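PDB 3OH8: nucleoside-diphosphate sugar epimerase (SulA family) from Corynebacterium glutamicum, which probably acts as an NAD(P)-dependent epimerase on nucleotide sugars. Local coordinates for residues Phe143-Arg156 / His172-Lys186. Sequence-based numbering, arbitrary orientation.
Sequences FDGSPLTVAITGSR and HEVIQLVRKEPKPGK
The guanidinium of Arg-156 lies across the side chain of Val-178, whose CG1 sits over one face, 3.7 Å from Arg-156 CZ. Its edge meets the loop that follows the strand. NH2 donates to Glu-181 O at 2.9 Å, nearly in the guanidinium plane, in a fairly straight bond (165°). NH1 reaches Lys-180 O in a more bent one (142°). The Arg-156 chain is extended from CG to NE, which carries the group out to these carbonyls. Lys-186 NZ is also at the edge, 3.3 Å from Arg-156 NH2; the two like charges probably repel. At the other end, the edge of the His-172 ring faces Leu-148 and Phe-143. Leu-148 N donates to His-172 ND1 in the ring plane (2.8 Å), which fixes that ring nitrogen as an acceptor. Phe-143 CZ comes to the rim further round, 4.0 Å from His-172 CE1. Strands 149-153 and 173-178 pair in parallel between these ends. Five backbone hydrogen bonds form the ladder, the first from Glu-173 N to Leu-148 O and the last from Leu-177 N to Ile-152 O. Val-150 and Ile-152 share a face with Val-174 and turn to helix 158-169 or helix 342-354. On the other face, Thr-149 CG2 packs tightly on Ile-175 CD1 (3.5 Å), and Leu-177 CD1 touches Ala-151 and Thr-153. Where the strands part, two waters link Leu-177 O to the backbone nitrogens of Gly-154 and Ser-155. Helix 158-169 connects the strands, making a beta-alpha-beta unit. Strand 149-153 also pairs with strand 204-207, and its glycine-containing turn before the helix is consistent with the dinucleotide-binding end of a Rossmann fold.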
ATOM      1  N   PHE A 143      11.999  -0.416  16.954  1.00 16.48           N
ATOM      2  CA  PHE A 143      13.394  -0.172  16.613  1.00 18.69           C
ATOM      3  C   PHE A 143      13.791   1.257  16.972  1.00 20.31           C
ATOM      4  O   PHE A 143      12.948   2.056  17.402  1.00 21.26           O
ATOM      5  CB  PHE A 143      13.651  -0.472  15.122  1.00 21.64           C
ATOM      6  CG  PHE A 143      13.165   0.616  14.185  1.00 18.05           C
ATOM      7  CD1 PHE A 143      11.821   0.957  14.124  1.00 18.61           C
ATOM      8  CD2 PHE A 143      14.057   1.285  13.365  1.00 18.55           C
ATOM      9  CE1 PHE A 143      11.378   1.956  13.262  1.00 17.29           C
ATOM     10  CE2 PHE A 143      13.629   2.285  12.509  1.00 21.30           C
ATOM     11  CZ  PHE A 143      12.287   2.629  12.460  1.00 20.62           C
ATOM     12  N   ASP A 144      15.069   1.582  16.795  1.00 20.32           N
ATOM     13  CA  ASP A 144      15.586   2.875  17.252  1.00 23.33           C
ATOM     14  C   ASP A 144      15.045   4.080  16.473  1.00 23.62           C
ATOM     15  O   ASP A 144      15.178   5.217  16.919  1.00 25.99           O
ATOM     16  CB  ASP A 144      17.120   2.874  17.319  1.00 27.83           C
ATOM     17  CG  ASP A 144      17.783   2.781  15.944  1.00 28.21           C
ATOM     18  OD1 ASP A 144      17.109   3.020  14.925  1.00 22.60           O
ATOM     19  OD2 ASP A 144      18.991   2.482  15.898  1.00 33.55           O
ATOM     20  N   GLY A 145      14.410   3.830  15.329  1.00 24.49           N
ATOM     21  CA  GLY A 145      13.752   4.888  14.572  1.00 21.90           C
ATOM     22  C   GLY A 145      14.650   5.677  13.629  1.00 26.58           C
ATOM     23  O   GLY A 145      14.195   6.602  12.952  1.00 31.62           O
ATOM     24  N   SER A 146      15.932   5.329  13.590  1.00 27.19           N
ATOM     25  CA  SER A 146      16.845   5.931  12.623  1.00 29.74           C
ATOM     26  C   SER A 146      16.557   5.395  11.233  1.00 25.40           C
ATOM     27  O   SER A 146      16.259   4.208  11.064  1.00 24.06           O
ATOM     28  CB  SER A 146      18.306   5.645  12.977  1.00 28.97           C
ATOM     29  OG  SER A 146      18.712   6.399  14.098  1.00 35.07           O
ATOM     30  N   PRO A 147      16.674   6.263  10.229  1.00 25.62           N
ATOM     31  CA  PRO A 147      16.412   5.874   8.836  1.00 21.95           C
ATOM     32  C   PRO A 147      17.345   4.758   8.381  1.00 21.27           C
ATOM     33  O   PRO A 147      18.531   4.766   8.708  1.00 16.25           O
ATOM     34  CB  PRO A 147      16.710   7.156   8.053  1.00 21.60           C
ATOM     35  CG  PRO A 147      16.536   8.273   9.071  1.00 24.98           C
ATOM     36  CD  PRO A 147      17.034   7.690  10.359  1.00 23.38           C
ATOM     37  N   LEU A 148      16.801   3.802   7.639  1.00 16.31           N
ATOM     38  CA  LEU A 148      17.604   2.749   7.045  1.00 16.53           C
ATOM     39  C   LEU A 148      17.663   2.976   5.553  1.00 19.60           C
ATOM     40  O   LEU A 148      16.838   3.696   5.004  1.00 16.71           O
ATOM     41  CB  LEU A 148      16.972   1.380   7.316  1.00 19.03           C
ATOM     42  CG  LEU A 148      16.951   0.952   8.782  1.00 21.13           C
ATOM     43  CD1 LEU A 148      16.021  -0.237   8.964  1.00 24.89           C
ATOM     44  CD2 LEU A 148      18.373   0.633   9.252  1.00 19.28           C
ATOM     45  N   THR A 149      18.642   2.357   4.907  1.00 19.77           N
ATOM     46  CA  THR A 149      18.665   2.301   3.455  1.00 17.37           C
ATOM     47  C   THR A 149      18.291   0.886   3.037  1.00 15.36           C
ATOM     48  O   THR A 149      18.910  -0.086   3.470  1.00 15.06           O
ATOM     49  CB  THR A 149      20.046   2.667   2.883  1.00 19.50           C
ATOM     50  OG1 THR A 149      20.425   3.961   3.362  1.00 22.65           O
ATOM     51  CG2 THR A 149      20.005   2.690   1.354  1.00 17.31           C
ATOM     52  N   VAL A 150      17.289   0.794   2.175  1.00 15.68           N
ATOM     53  CA  VAL A 150      16.670  -0.469   1.818  1.00 15.68           C
ATOM     54  C   VAL A 150      16.777  -0.670   0.309  1.00 19.51           C
ATOM     55  O   VAL A 150      16.218   0.109  -0.470  1.00 17.15           O
ATOM     56  CB  VAL A 150      15.170  -0.448   2.234  1.00 15.53           C
ATOM     57  CG1 VAL A 150      14.533  -1.792   2.010  1.00 12.81           C
ATOM     58  CG2 VAL A 150      15.021  -0.045   3.690  1.00 14.87           C
ATOM     59  N   ALA A 151      17.526  -1.686  -0.107  1.00 15.39           N
ATOM     60  CA  ALA A 151      17.566  -2.047  -1.518  1.00 17.12           C
ATOM     61  C   ALA A 151      16.339  -2.893  -1.805  1.00 17.52           C
ATOM     62  O   ALA A 151      16.000  -3.776  -1.015  1.00 17.43           O
ATOM     63  CB  ALA A 151      18.845  -2.831  -1.845  1.00 16.62           C
ATOM     64  N   ILE A 152      15.671  -2.628  -2.925  1.00 14.40           N
ATOM     65  CA  ILE A 152      14.446  -3.342  -3.267  1.00 15.19           C
ATOM     66  C   ILE A 152      14.406  -3.765  -4.728  1.00 16.75           C
ATOM     67  O   ILE A 152      14.601  -2.943  -5.609  1.00 14.53           O
ATOM     68  CB  ILE A 152      13.208  -2.462  -2.990  1.00 16.43           C
ATOM     69  CG1 ILE A 152      13.210  -1.960  -1.544  1.00 17.75           C
ATOM     70  CG2 ILE A 152      11.931  -3.230  -3.254  1.00 12.28           C
ATOM     71  CD1 ILE A 152      11.897  -1.274  -1.136  1.00 22.74           C
ATOM     72  N   THR A 153      14.169  -5.053  -4.979  1.00 17.24           N
ATOM     73  CA  THR A 153      13.837  -5.517  -6.318  1.00 16.22           C
ATOM     74  C   THR A 153      12.324  -5.576  -6.424  1.00 12.21           C
ATOM     75  O   THR A 153      11.630  -5.707  -5.421  1.00 12.31           O
ATOM     76  CB  THR A 153      14.380  -6.954  -6.624  1.00 16.68           C
ATOM     77  OG1 THR A 153      13.666  -7.915  -5.844  1.00 18.04           O
ATOM     78  CG2 THR A 153      15.887  -7.069  -6.315  1.00 15.77           C
ATOM     79  N   GLY A 154      11.807  -5.500  -7.641  1.00 14.14           N
ATOM     80  CA  GLY A 154      10.372  -5.493  -7.844  1.00 18.87           C
ATOM     81  C   GLY A 154       9.752  -4.189  -7.371  1.00 17.09           C
ATOM     82  O   GLY A 154       8.561  -4.138  -7.078  1.00 19.50           O
ATOM     83  N   SER A 155      10.553  -3.130  -7.306  1.00 12.67           N
ATOM     84  CA  SER A 155      10.078  -1.861  -6.736  1.00 16.70           C
ATOM     85  C   SER A 155       9.049  -1.170  -7.634  1.00 19.66           C
ATOM     86  O   SER A 155       8.399  -0.210  -7.227  1.00 18.88           O
ATOM     87  CB  SER A 155      11.257  -0.919  -6.477  1.00 15.88           C
ATOM     88  OG  SER A 155      11.828  -0.468  -7.701  1.00 17.76           O
ATOM     89  N   ARG A 156       8.908  -1.640  -8.866  1.00 18.09           N
ATOM     90  CA  ARG A 156       7.944  -1.030  -9.783  1.00 19.71           C
ATOM     91  C   ARG A 156       6.628  -1.794  -9.879  1.00 21.71           C
ATOM     92  O   ARG A 156       5.660  -1.302 -10.467  1.00 21.14           O
ATOM     93  CB  ARG A 156       8.558  -0.890 -11.167  1.00 20.04           C
ATOM     94  CG  ARG A 156       9.702   0.102 -11.195  1.00 24.86           C
ATOM     95  CD  ARG A 156      10.424   0.083 -12.533  1.00 23.84           C
ATOM     96  NE  ARG A 156      11.412   1.154 -12.590  1.00 23.58           N
ATOM     97  CZ  ARG A 156      12.286   1.312 -13.575  1.00 25.68           C
ATOM     98  NH1 ARG A 156      12.291   0.456 -14.591  1.00 21.38           N
ATOM     99  NH2 ARG A 156      13.152   2.323 -13.539  1.00 24.94           N
ATOM    100  N   HIS A 172      12.849   6.649   5.399  1.00 16.34           N
ATOM    101  CA  HIS A 172      13.911   5.737   4.996  1.00 17.46           C
ATOM    102  C   HIS A 172      14.327   5.971   3.560  1.00 19.01           C
ATOM    103  O   HIS A 172      13.581   6.559   2.782  1.00 21.55           O
ATOM    104  CB  HIS A 172      13.471   4.285   5.172  1.00 14.52           C
ATOM    105  CG  HIS A 172      13.058   3.959   6.569  1.00 19.44           C
ATOM    106  ND1 HIS A 172      13.973   3.741   7.576  1.00 19.00           N
ATOM    107  CD2 HIS A 172      11.834   3.830   7.129  1.00 18.76           C
ATOM    108  CE1 HIS A 172      13.328   3.480   8.701  1.00 22.18           C
ATOM    109  NE2 HIS A 172      12.030   3.528   8.457  1.00 21.04           N
ATOM    110  N   GLU A 173      15.518   5.498   3.204  1.00 19.70           N
ATOM    111  CA  GLU A 173      15.996   5.631   1.829  1.00 22.04           C
ATOM    112  C   GLU A 173      15.821   4.313   1.096  1.00 16.97           C
ATOM    113  O   GLU A 173      16.115   3.254   1.646  1.00 22.15           O
ATOM    114  CB  GLU A 173      17.470   6.028   1.798  1.00 29.92           C
ATOM    115  CG  GLU A 173      17.768   7.359   2.468  1.00 48.54           C
ATOM    116  CD  GLU A 173      17.197   8.537   1.700  1.00 56.43           C
ATOM    117  OE1 GLU A 173      17.365   8.571   0.459  1.00 60.12           O
ATOM    118  OE2 GLU A 173      16.587   9.428   2.336  1.00 54.01           O
ATOM    119  N   VAL A 174      15.339   4.386  -0.136  1.00 13.39           N
ATOM    120  CA  VAL A 174      15.162   3.199  -0.963  1.00 13.95           C
ATOM    121  C   VAL A 174      16.139   3.229  -2.133  1.00 21.74           C
ATOM    122  O   VAL A 174      16.241   4.233  -2.835  1.00 22.12           O
ATOM    123  CB  VAL A 174      13.718   3.097  -1.507  1.00 16.77           C
ATOM    124  CG1 VAL A 174      13.579   1.903  -2.456  1.00 10.35           C
ATOM    125  CG2 VAL A 174      12.739   2.964  -0.364  1.00 18.40           C
ATOM    126  N   ILE A 175      16.881   2.144  -2.315  1.00 20.11           N
ATOM    127  CA  ILE A 175      17.656   1.964  -3.529  1.00 21.13           C
ATOM    128  C   ILE A 175      16.924   0.964  -4.407  1.00 23.65           C
ATOM    129  O   ILE A 175      16.853  -0.220  -4.088  1.00 19.20           O
ATOM    130  CB  ILE A 175      19.065   1.432  -3.255  1.00 17.97           C
ATOM    131  CG1 ILE A 175      19.819   2.373  -2.310  1.00 19.88           C
ATOM    132  CG2 ILE A 175      19.813   1.282  -4.573  1.00 19.01           C
ATOM    133  CD1 ILE A 175      21.141   1.793  -1.806  1.00 20.41           C
ATOM    134  N   GLN A 176      16.367   1.448  -5.509  1.00 15.12           N
ATOM    135  CA  GLN A 176      15.592   0.589  -6.382  1.00 19.80           C
ATOM    136  C   GLN A 176      16.519  -0.178  -7.319  1.00 19.46           C
ATOM    137  O   GLN A 176      17.325   0.425  -8.051  1.00 17.15           O
ATOM    138  CB  GLN A 176      14.566   1.409  -7.164  1.00 22.37           C
ATOM    139  CG  GLN A 176      13.490   2.036  -6.282  1.00 22.43           C
ATOM    140  CD  GLN A 176      12.560   2.961  -7.044  1.00 22.74           C
ATOM    141  OE1 GLN A 176      12.507   4.161  -6.771  1.00 23.85           O
ATOM    142  NE2 GLN A 176      11.820   2.410  -8.001  1.00 23.18           N
ATOM    143  N   LEU A 177      16.433  -1.505  -7.258  1.00 15.75           N
ATOM    144  CA  LEU A 177      17.201  -2.366  -8.160  1.00 16.08           C
ATOM    145  C   LEU A 177      16.306  -2.728  -9.324  1.00 19.07           C
ATOM    146  O   LEU A 177      15.375  -3.509  -9.166  1.00 16.84           O
ATOM    147  CB  LEU A 177      17.672  -3.639  -7.437  1.00 17.29           C
ATOM    148  CG  LEU A 177      18.307  -3.357  -6.064  1.00 19.95           C
ATOM    149  CD1 LEU A 177      18.708  -4.637  -5.311  1.00 16.22           C
ATOM    150  CD2 LEU A 177      19.495  -2.403  -6.193  1.00 15.37           C
ATOM    151  N   VAL A 178      16.571  -2.150 -10.493  1.00 15.82           N
ATOM    152  CA  VAL A 178      15.625  -2.272 -11.600  1.00 16.35           C
ATOM    153  C   VAL A 178      16.167  -3.051 -12.788  1.00 15.84           C
ATOM    154  O   VAL A 178      17.377  -3.102 -13.027  1.00 17.63           O
ATOM    155  CB  VAL A 178      15.110  -0.881 -12.065  1.00 18.35           C
ATOM    156  CG1 VAL A 178      14.430  -0.164 -10.899  1.00 19.73           C
ATOM    157  CG2 VAL A 178      16.264  -0.047 -12.601  1.00 15.62           C
ATOM    158  N   ARG A 179      15.263  -3.658 -13.541  1.00 17.17           N
ATOM    159  CA  ARG A 179      15.697  -4.532 -14.622  1.00 22.21           C
ATOM    160  C   ARG A 179      15.881  -3.805 -15.946  1.00 21.54           C
ATOM    161  O   ARG A 179      16.434  -4.360 -16.890  1.00 21.01           O
ATOM    162  CB  ARG A 179      14.757  -5.723 -14.749  1.00 26.64           C
ATOM    163  CG  ARG A 179      14.780  -6.600 -13.506  1.00 30.81           C
ATOM    164  CD  ARG A 179      13.909  -7.810 -13.660  1.00 39.90           C
ATOM    165  NE  ARG A 179      12.617  -7.467 -14.236  1.00 50.25           N
ATOM    166  CZ  ARG A 179      12.017  -8.182 -15.182  1.00 60.50           C
ATOM    167  NH1 ARG A 179      12.600  -9.280 -15.649  1.00 61.25           N
ATOM    168  NH2 ARG A 179      10.840  -7.799 -15.663  1.00 65.72           N
ATOM    169  N   LYS A 180      15.439  -2.557 -16.017  1.00 18.96           N
ATOM    170  CA  LYS A 180      15.632  -1.768 -17.235  1.00 24.46           C
ATOM    171  C   LYS A 180      15.373  -0.302 -16.949  1.00 19.90           C
ATOM    172  O   LYS A 180      14.810   0.047 -15.911  1.00 21.07           O
ATOM    173  CB  LYS A 180      14.702  -2.252 -18.354  1.00 27.47           C
ATOM    174  CG  LYS A 180      13.220  -2.042 -18.063  1.00 35.67           C
ATOM    175  CD  LYS A 180      12.342  -2.589 -19.178  1.00 41.02           C
ATOM    176  CE  LYS A 180      10.865  -2.370 -18.879  1.00 44.00           C
ATOM    177  NZ  LYS A 180      10.005  -2.623 -20.077  1.00 43.28           N
ATOM    178  N   GLU A 181      15.817   0.558 -17.859  1.00 23.29           N
ATOM    179  CA  GLU A 181      15.524   1.980 -17.763  1.00 24.45           C
ATOM    180  C   GLU A 181      15.753   2.522 -16.359  1.00 23.76           C
ATOM    181  O   GLU A 181      14.853   3.115 -15.772  1.00 27.93           O
ATOM    182  CB  GLU A 181      14.076   2.227 -18.198  1.00 24.23           C
ATOM    183  CG  GLU A 181      13.784   1.617 -19.573  1.00 32.00           C
ATOM    184  CD  GLU A 181      12.338   1.756 -19.998  1.00 44.35           C
ATOM    185  OE1 GLU A 181      12.101   2.174 -21.150  1.00 52.32           O
ATOM    186  OE2 GLU A 181      11.443   1.453 -19.181  1.00 44.70           O
ATOM    187  N   PRO A 182      16.958   2.313 -15.807  1.00 21.09           N
ATOM    188  CA  PRO A 182      17.231   2.853 -14.467  1.00 19.89           C
ATOM    189  C   PRO A 182      17.293   4.380 -14.456  1.00 25.31           C
ATOM    190  O   PRO A 182      17.902   4.986 -15.338  1.00 25.43           O
ATOM    191  CB  PRO A 182      18.618   2.288 -14.142  1.00 23.88           C
ATOM    192  CG  PRO A 182      19.237   2.005 -15.489  1.00 23.59           C
ATOM    193  CD  PRO A 182      18.091   1.520 -16.322  1.00 20.08           C
ATOM    194  N   LYS A 183      16.664   4.996 -13.467  1.00 22.61           N
ATOM    195  CA  LYS A 183      16.758   6.436 -13.294  1.00 29.48           C
ATOM    196  C   LYS A 183      17.919   6.762 -12.349  1.00 27.95           C
ATOM    197  O   LYS A 183      18.427   5.877 -11.655  1.00 24.67           O
ATOM    198  CB  LYS A 183      15.432   6.976 -12.767  1.00 36.07           C
ATOM    199  CG  LYS A 183      14.255   6.634 -13.675  1.00 45.39           C
ATOM    200  CD  LYS A 183      12.936   7.109 -13.090  1.00 55.88           C
ATOM    201  CE  LYS A 183      11.766   6.741 -13.999  1.00 61.41           C
ATOM    202  NZ  LYS A 183      10.468   7.273 -13.485  1.00 63.27           N
ATOM    203  N   PRO A 184      18.357   8.028 -12.322  1.00 26.62           N
ATOM    204  CA  PRO A 184      19.486   8.386 -11.456  1.00 24.89           C
ATOM    205  C   PRO A 184      19.201   7.952 -10.021  1.00 26.28           C
ATOM    206  O   PRO A 184      18.076   8.121  -9.562  1.00 23.99           O
ATOM    207  CB  PRO A 184      19.521   9.916 -11.548  1.00 30.44           C
ATOM    208  CG  PRO A 184      18.914  10.222 -12.882  1.00 32.59           C
ATOM    209  CD  PRO A 184      17.892   9.159 -13.145  1.00 25.88           C
ATOM    210  N   GLY A 185      20.195   7.392  -9.335  1.00 27.89           N
ATOM    211  CA  GLY A 185      19.994   6.896  -7.985  1.00 27.86           C
ATOM    212  C   GLY A 185      19.430   5.479  -7.956  1.00 25.33           C
ATOM    213  O   GLY A 185      19.420   4.837  -6.904  1.00 24.97           O
ATOM    214  N   LYS A 186      18.934   5.001  -9.098  1.00 17.30           N
ATOM    215  CA  LYS A 186      18.527   3.596  -9.215  1.00 22.76           C
ATOM    216  C   LYS A 186      19.702   2.759  -9.708  1.00 24.83           C
ATOM    217  O   LYS A 186      20.660   3.303 -10.275  1.00 23.81           O
ATOM    218  CB  LYS A 186      17.349   3.432 -10.180  1.00 23.81           C
ATOM    219  CG  LYS A 186      16.099   4.210  -9.793  1.00 23.82           C
ATOM    220  CD  LYS A 186      14.922   3.866 -10.729  1.00 22.32           C
ATOM    221  CE  LYS A 186      13.636   4.335 -10.039  1.00 24.59           C
ATOM    222  NZ  LYS A 186      12.366   3.999 -10.788  1.00 37.10           N
TER
HETATM  223  O   HOH W   1      13.115  -5.632 -10.127  1.00 23.58           O
HETATM  224  O   HOH W   2      12.955  -2.652  -8.724  1.00 25.32           O